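Local coordinates for protein GH18 chiitnase (Pseudoalteromonas aurantia, PDB 6K7Z) that probably cleaves chitin internally, as an endochitinase of glycoside hydrolase family 18, at residues Ala29-Ser34 with Val72-Gly77. Residues are numbered along the deposited sequence; the frame is centred on the assembly and turned at random.
Sequences AFLSSS and VLISFG
The ring of F30 has CB of A29 over the centre of one face, 3.3 Å above the plane, while strand 71-77 meets it at the edge: OG of S75 lies 3.5 Å from CE1, near the ring plane, and the backbone O of S75 borders CD1. The peptide bond between A29 and F30 is cis, an uncommon link within a strand. S75 OG is itself hydrogen-bonded to D113 of strand 111-115, which fixes the hydroxyl beside the ring. An alanine at F30 would probably leave A29 CB without its aromatic cover and open a gap beside S75 OG. In the other phenylalanine, F76, CG is anti to the backbone N (chi1 172°), which turns the side chain back beside its own carbonyl carbon. Its CD1 lies 3.2 Å from L31 O. Strands 25-33 and 71-77 are parallel neighbours in the TIM barrel of family 18, their short segments inclined by 41°. L31 takes part in both hydrogen bonds of the pair: its N donates almost straight to S75 O (172° at the hydrogen), and its O accepts from G77 N at 2.9 Å. The same oxygen also receives a CA-H...O contact from F76. Where A29 and S75 occupy one side of the sheet, L31 and F76 take the other, facing helix 93-106 through L100; there L31 CB packs against I74 CG1 at 3.7 Å. At G77 the backbone takes angles at which a CB would collide with the carbonyl oxygen of F76, so glycine suits the position.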
loop_
_atom_site.group_PDB
_atom_site.type_symbol
_atom_site.label_atom_id
_atom_site.label_comp_id
_atom_site.label_asym_id
_atom_site.label_seq_id
_atom_site.Cartn_x
_atom_site.Cartn_y
_atom_site.Cartn_z
ATOM N N ALA A 29 -4.234 -7.220 4.628
ATOM C CA ALA A 29 -4.560 -6.106 5.517
ATOM C C ALA A 29 -5.398 -6.568 6.721
ATOM O O ALA A 29 -6.461 -7.140 6.515
ATOM C CB ALA A 29 -5.327 -5.043 4.725
ATOM N N PHE A 30 -4.996 -6.303 7.967
ATOM C CA PHE A 30 -3.834 -5.516 8.361
ATOM C C PHE A 30 -3.123 -6.140 9.555
ATOM O O PHE A 30 -3.674 -6.957 10.298
ATOM C CB PHE A 30 -4.221 -4.090 8.779
ATOM C CG PHE A 30 -4.691 -3.214 7.661
ATOM C CD1 PHE A 30 -3.788 -2.660 6.775
ATOM C CD2 PHE A 30 -6.036 -2.905 7.529
ATOM C CE1 PHE A 30 -4.229 -1.827 5.738
ATOM C CE2 PHE A 30 -6.481 -2.085 6.503
ATOM C CZ PHE A 30 -5.575 -1.541 5.613
ATOM N N LEU A 31 -1.903 -5.685 9.762
ATOM C CA LEU A 31 -1.193 -5.838 11.021
ATOM C C LEU A 31 -1.048 -4.440 11.600
ATOM O O LEU A 31 -0.698 -3.509 10.868
ATOM C CB LEU A 31 0.169 -6.489 10.784
ATOM C CG LEU A 31 1.058 -6.827 11.979
ATOM C CD1 LEU A 31 0.442 -7.940 12.805
ATOM C CD2 LEU A 31 2.441 -7.217 11.475
ATOM N N SER A 32 -1.357 -4.265 12.885
ATOM C CA SER A 32 -1.308 -2.916 13.445
ATOM C C SER A 32 -1.064 -2.976 14.948
ATOM O O SER A 32 -1.011 -4.046 15.550
ATOM C CB SER A 32 -2.590 -2.123 13.117
ATOM O OG SER A 32 -3.742 -2.688 13.715
ATOM N N SER A 33 -0.896 -1.800 15.549
ATOM C CA SER A 33 -0.656 -1.725 16.985
ATOM C C SER A 33 -1.903 -2.122 17.766
ATOM O O SER A 33 -3.026 -1.781 17.386
ATOM C CB SER A 33 -0.247 -0.307 17.379
ATOM O OG SER A 33 1.055 0.011 16.914
ATOM N N SER A 34 -1.704 -2.827 18.875
ATOM C CA SER A 34 -2.797 -3.000 19.822
ATOM C C SER A 34 -3.039 -1.690 20.561
ATOM O O SER A 34 -2.132 -0.870 20.717
ATOM C CB SER A 34 -2.489 -4.110 20.829
ATOM O OG SER A 34 -1.594 -3.665 21.827
ATOM N N VAL A 72 3.300 -11.757 -1.777
ATOM C CA VAL A 72 2.321 -11.572 -0.720
ATOM C C VAL A 72 3.004 -10.789 0.381
ATOM O O VAL A 72 4.006 -11.252 0.945
ATOM C CB VAL A 72 1.792 -12.909 -0.183
ATOM C CG1 VAL A 72 0.677 -12.663 0.817
ATOM C CG2 VAL A 72 1.318 -13.803 -1.331
ATOM N N LEU A 73 2.468 -9.614 0.686
ATOM C CA LEU A 73 2.996 -8.739 1.721
ATOM C C LEU A 73 2.004 -8.655 2.871
ATOM O O LEU A 73 0.796 -8.852 2.687
ATOM C CB LEU A 73 3.248 -7.320 1.198
ATOM C CG LEU A 73 3.964 -7.149 -0.141
ATOM C CD1 LEU A 73 4.282 -5.675 -0.364
ATOM C CD2 LEU A 73 5.229 -7.976 -0.207
ATOM N N ILE A 74 2.514 -8.338 4.048
ATOM C CA ILE A 74 1.656 -7.927 5.146
ATOM C C ILE A 74 1.597 -6.406 5.131
ATOM O O ILE A 74 2.628 -5.731 5.002
ATOM C CB ILE A 74 2.154 -8.482 6.498
ATOM C CG1 ILE A 74 1.164 -8.143 7.614
ATOM C CG2 ILE A 74 3.583 -8.008 6.847
ATOM C CD1 ILE A 74 -0.189 -8.834 7.458
ATOM N N SER A 75 0.386 -5.858 5.175
ATOM C CA SER A 75 0.222 -4.416 5.230
ATOM C C SER A 75 0.144 -3.995 6.690
ATOM O O SER A 75 -0.737 -4.450 7.432
ATOM C CB SER A 75 -1.019 -3.958 4.471
ATOM O OG SER A 75 -1.046 -2.547 4.404
ATOM N N PHE A 76 1.061 -3.118 7.087
ATOM C CA PHE A 76 1.135 -2.603 8.442
ATOM C C PHE A 76 0.510 -1.219 8.491
ATOM O O PHE A 76 0.880 -0.334 7.708
ATOM C CB PHE A 76 2.583 -2.522 8.911
ATOM C CG PHE A 76 2.737 -1.816 10.220
ATOM C CD1 PHE A 76 2.246 -2.391 11.383
ATOM C CD2 PHE A 76 3.346 -0.575 10.281
ATOM C CE1 PHE A 76 2.378 -1.733 12.593
ATOM C CE2 PHE A 76 3.492 0.088 11.492
ATOM C CZ PHE A 76 3.004 -0.492 12.648
ATOM N N GLY A 77 -0.428 -1.032 9.412
ATOM C CA GLY A 77 -1.050 0.270 9.551
ATOM C C GLY A 77 -2.527 0.251 9.219
ATOM O O GLY A 77 -3.310 -0.430 9.886
#